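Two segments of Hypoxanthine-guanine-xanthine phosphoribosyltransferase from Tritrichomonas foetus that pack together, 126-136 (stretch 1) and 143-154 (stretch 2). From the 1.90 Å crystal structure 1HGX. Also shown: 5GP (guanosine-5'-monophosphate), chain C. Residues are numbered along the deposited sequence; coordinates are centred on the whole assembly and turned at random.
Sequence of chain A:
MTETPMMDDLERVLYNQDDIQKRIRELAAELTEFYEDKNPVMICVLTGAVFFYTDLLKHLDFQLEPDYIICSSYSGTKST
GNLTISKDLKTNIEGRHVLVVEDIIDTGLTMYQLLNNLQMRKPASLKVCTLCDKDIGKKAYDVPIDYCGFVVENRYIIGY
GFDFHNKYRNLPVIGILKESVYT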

# COMPACT_ATOMS: atom_id res chain seq x y z
N LEU A 126 21.06 5.36 3.90
CA LEU A 126 19.88 4.92 4.61
C LEU A 126 19.28 6.12 5.34
O LEU A 126 19.96 6.76 6.16
CB LEU A 126 20.29 3.82 5.59
CG LEU A 126 19.26 3.24 6.57
CD1 LEU A 126 18.03 2.73 5.82
CD2 LEU A 126 19.90 2.14 7.37
N LYS A 127 18.05 6.48 4.97
CA LYS A 127 17.34 7.60 5.55
C LYS A 127 15.93 7.20 5.98
O LYS A 127 15.39 6.18 5.53
CB LYS A 127 17.26 8.76 4.56
CG LYS A 127 18.60 9.40 4.28
CD LYS A 127 18.46 10.61 3.39
CE LYS A 127 19.81 11.24 3.16
NZ LYS A 127 19.75 12.45 2.29
N VAL A 128 15.34 8.03 6.83
CA VAL A 128 14.02 7.77 7.37
C VAL A 128 13.05 8.89 7.04
O VAL A 128 13.40 10.07 7.15
CB VAL A 128 14.07 7.61 8.93
CG1 VAL A 128 12.65 7.49 9.52
CG2 VAL A 128 14.87 6.39 9.29
N CYS A 129 11.86 8.50 6.62
CA CYS A 129 10.77 9.42 6.30
C CYS A 129 9.56 8.95 7.11
O CYS A 129 9.05 7.86 6.90
CB CYS A 129 10.45 9.38 4.81
SG CYS A 129 9.02 10.40 4.35
N THR A 130 9.12 9.76 8.06
CA THR A 130 7.98 9.39 8.88
C THR A 130 6.83 10.39 8.70
O THR A 130 7.05 11.59 8.50
CB THR A 130 8.38 9.25 10.38
OG1 THR A 130 7.31 8.62 11.10
CG2 THR A 130 8.71 10.60 11.01
N LEU A 131 5.60 9.89 8.69
CA LEU A 131 4.45 10.76 8.53
C LEU A 131 4.35 11.62 9.79
O LEU A 131 4.21 12.85 9.70
CB LEU A 131 3.17 9.94 8.35
CG LEU A 131 1.91 10.53 7.70
CD1 LEU A 131 0.72 10.22 8.58
CD2 LEU A 131 1.99 12.02 7.41
N CYS A 132 4.48 10.98 10.95
CA CYS A 132 4.39 11.70 12.22
C CYS A 132 5.49 11.37 13.20
O CYS A 132 6.06 10.27 13.18
CB CYS A 132 3.06 11.39 12.94
SG CYS A 132 1.57 11.97 12.15
N ASP A 133 5.79 12.33 14.04
CA ASP A 133 6.76 12.15 15.11
C ASP A 133 6.00 12.57 16.37
O ASP A 133 5.58 13.73 16.48
CB ASP A 133 7.99 13.04 14.92
CG ASP A 133 9.02 12.83 16.01
OD1 ASP A 133 9.00 11.77 16.66
OD2 ASP A 133 9.86 13.73 16.20
N LYS A 134 5.76 11.63 17.27
CA LYS A 134 5.05 11.94 18.51
C LYS A 134 5.98 12.67 19.47
O LYS A 134 7.06 12.18 19.79
CB LYS A 134 4.51 10.66 19.15
CG LYS A 134 3.58 10.93 20.32
CD LYS A 134 2.99 9.66 20.91
CE LYS A 134 2.06 8.97 19.95
NZ LYS A 134 1.26 7.92 20.62
N ASP A 135 5.59 13.86 19.90
CA ASP A 135 6.42 14.63 20.82
C ASP A 135 6.23 14.14 22.25
O ASP A 135 5.26 14.49 22.92
CB ASP A 135 6.07 16.12 20.73
CG ASP A 135 7.01 17.00 21.54
OD1 ASP A 135 8.05 16.50 22.04
OD2 ASP A 135 6.71 18.20 21.65
N ILE A 136 7.16 13.30 22.70
CA ILE A 136 7.13 12.76 24.04
C ILE A 136 8.33 13.27 24.84
O ILE A 136 8.63 12.78 25.92
CB ILE A 136 7.14 11.21 24.03
CG1 ILE A 136 8.45 10.70 23.44
CG2 ILE A 136 5.97 10.69 23.21
CD1 ILE A 136 8.68 9.22 23.66
P 5GP C . 8.00 3.15 19.12
O1P 5GP C . 8.55 4.34 18.44
O2P 5GP C . 8.82 1.95 18.91
O3P 5GP C . 7.70 3.45 20.54
O5' 5GP C . 6.57 2.96 18.55
C5' 5GP C . 6.18 3.17 17.19
C4' 5GP C . 5.26 2.09 16.81
O4' 5GP C . 4.01 2.12 17.53
C3' 5GP C . 4.91 2.16 15.36
O3' 5GP C . 4.59 0.82 15.00
C2' 5GP C . 3.67 2.95 15.42
O2' 5GP C . 2.87 2.71 14.28
C1' 5GP C . 2.93 2.52 16.69
N9 5GP C . 2.24 3.71 17.33
C8 5GP C . 2.84 4.68 18.12
N7 5GP C . 2.04 5.64 18.49
C5 5GP C . 0.81 5.33 17.91
C6 5GP C . -0.40 6.09 17.88
O6 5GP C . -0.66 7.12 18.51
N1 5GP C . -1.36 5.55 17.02
C2 5GP C . -1.18 4.39 16.28
N2 5GP C . -2.24 3.94 15.60
N3 5GP C . -0.05 3.64 16.33
C4 5GP C . 0.92 4.18 17.14
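Stretch 2, residues 143-154: VPIDYCGFVVEN

How does stretch 2 lie along stretch 1? It runs parallel to stretch 1, strand beside strand, on both sides of a shared corner, with Tyr147 beside Cys129, Phe150 beside Cys132 and Val152 beside Lys134. The axes of 132-134 and 150-152 cross at -29° and approach to 4.5 Å. Amides of the two chains donate in alternation on each side of the corner: Thr130 N donates to Tyr147 O at 3.0 Å and Gly149 N to Thr130 O at 2.9 Å, then Asp133 N to Phe150 O at 2.9 Å, Val152 N to Asp133 O at 2.8 Å, and Asp135 N to Val152 O at 2.7 Å.

What happens where both chains turn a corner? Leu131 and Gly149 leave extended conformation together, with psi at -46° and -61°, so the pairing survives the bend: Phe150 N donates to Leu131 O at 2.9 Å. Gly149 fits because it has no side chain; an ideal CB there would lie 2.5 Å from Leu131 O, a clash. The CA-to-CB bond of Leu131 points away, yet with chi1 t and chi2 off its usual wells at -131° the end comes nearer, Leu131 CD2 lying 3.9 Å from Phe150 CE2.

How do side chains settle at the start of the pairing? Asp146, with chi1 m, points toward stretch 1, and Asp146 OD2 accepts from Val128 N at 2.9 Å, occupying a backbone amide with a carboxylate. Tyr147, also m, shares a face with Cys129, whose SG lies 3.9 Å from Tyr147 CB. Thr130, on the opposite face, puts CG2 3.8 Å from CG2 of Ile145, whose side chain starts sideways but ends nearer, while Thr130 OG1 donates to Cys132 O at 2.9 Å within its own stretch, spanning the corner.

How does Lys134 reach past stretch 2? Its side chain is t at chi1 and chi2, turns at chi3 m, and is t at chi4. Lys134 CG lies 4.1 Å from Val152 CG1 and Lys134 CD 3.6 Å from Asn154 OD1. Lys134 NZ donates to O6 of guanosine-5'-monophosphate at 3.0 Å and to its N7 at 3.2 Å, gripping one edge of the purine.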

# COMPACT_ATOMS: atom_id res chain seq x y z
N VAL A 143 16.83 8.42 17.26
CA VAL A 143 16.62 8.05 15.86
C VAL A 143 16.70 9.27 14.94
O VAL A 143 15.97 10.26 15.14
CB VAL A 143 15.24 7.37 15.67
CG1 VAL A 143 14.99 7.04 14.20
CG2 VAL A 143 15.17 6.11 16.51
N PRO A 144 17.62 9.26 13.96
CA PRO A 144 17.73 10.40 13.04
C PRO A 144 16.56 10.35 12.06
O PRO A 144 16.33 9.34 11.40
CB PRO A 144 19.07 10.16 12.34
CG PRO A 144 19.16 8.66 12.30
CD PRO A 144 18.66 8.25 13.68
N ILE A 145 15.79 11.43 12.05
CA ILE A 145 14.61 11.53 11.17
C ILE A 145 14.94 12.55 10.10
O ILE A 145 15.05 13.74 10.39
CB ILE A 145 13.37 11.98 11.96
CG1 ILE A 145 13.10 10.99 13.09
CG2 ILE A 145 12.16 12.14 11.04
CD1 ILE A 145 12.01 11.42 14.05
N ASP A 146 15.13 12.10 8.87
CA ASP A 146 15.48 13.00 7.78
C ASP A 146 14.30 13.75 7.19
O ASP A 146 14.46 14.89 6.77
CB ASP A 146 16.23 12.24 6.70
CG ASP A 146 17.35 11.44 7.27
OD1 ASP A 146 18.43 12.02 7.49
OD2 ASP A 146 17.14 10.24 7.56
N TYR A 147 13.14 13.11 7.11
CA TYR A 147 11.96 13.76 6.56
C TYR A 147 10.83 13.43 7.51
O TYR A 147 10.69 12.28 7.90
CB TYR A 147 11.63 13.19 5.17
CG TYR A 147 12.80 13.20 4.23
CD1 TYR A 147 13.16 14.37 3.54
CD2 TYR A 147 13.58 12.06 4.05
CE1 TYR A 147 14.27 14.39 2.70
CE2 TYR A 147 14.69 12.06 3.22
CZ TYR A 147 15.04 13.23 2.55
OH TYR A 147 16.15 13.24 1.75
N CYS A 148 10.05 14.43 7.88
CA CYS A 148 8.94 14.23 8.81
C CYS A 148 7.76 15.08 8.40
O CYS A 148 7.92 16.27 8.12
CB CYS A 148 9.37 14.58 10.24
SG CYS A 148 8.07 14.46 11.50
N GLY A 149 6.59 14.46 8.30
CA GLY A 149 5.40 15.18 7.92
C GLY A 149 4.92 16.16 8.99
O GLY A 149 4.89 17.37 8.75
N PHE A 150 4.59 15.65 10.17
CA PHE A 150 4.06 16.47 11.26
C PHE A 150 4.54 16.01 12.64
O PHE A 150 4.79 14.82 12.87
CB PHE A 150 2.53 16.37 11.32
CG PHE A 150 1.83 16.55 10.01
CD1 PHE A 150 1.53 17.83 9.53
CD2 PHE A 150 1.42 15.45 9.27
CE1 PHE A 150 0.83 17.99 8.33
CE2 PHE A 150 0.73 15.60 8.08
CZ PHE A 150 0.43 16.88 7.61
N VAL A 151 4.64 16.95 13.57
CA VAL A 151 4.99 16.62 14.94
C VAL A 151 3.64 16.59 15.62
O VAL A 151 2.86 17.54 15.56
CB VAL A 151 5.92 17.65 15.56
CG1 VAL A 151 6.03 17.41 17.07
CG2 VAL A 151 7.29 17.54 14.91
N VAL A 152 3.35 15.46 16.25
CA VAL A 152 2.07 15.22 16.88
C VAL A 152 2.18 15.21 18.42
O VAL A 152 3.25 14.95 18.96
CB VAL A 152 1.52 13.89 16.31
CG1 VAL A 152 1.56 12.77 17.32
CG2 VAL A 152 0.16 14.09 15.70
N GLU A 153 1.10 15.54 19.11
CA GLU A 153 1.15 15.55 20.57
C GLU A 153 1.06 14.15 21.13
O GLU A 153 0.64 13.22 20.44
CB GLU A 153 0.04 16.42 21.15
CG GLU A 153 -1.34 16.05 20.67
CD GLU A 153 -2.36 17.06 21.06
OE1 GLU A 153 -2.33 18.18 20.50
OE2 GLU A 153 -3.19 16.76 21.92
N ASN A 154 1.44 14.02 22.40
CA ASN A 154 1.45 12.73 23.08
C ASN A 154 0.08 12.16 23.40
O ASN A 154 -0.31 12.07 24.57
CB ASN A 154 2.30 12.85 24.35
CG ASN A 154 2.67 11.50 24.93
OD1 ASN A 154 2.38 10.45 24.36
ND2 ASN A 154 3.32 11.52 26.08
O HOH W 1 2.69 16.26 23.53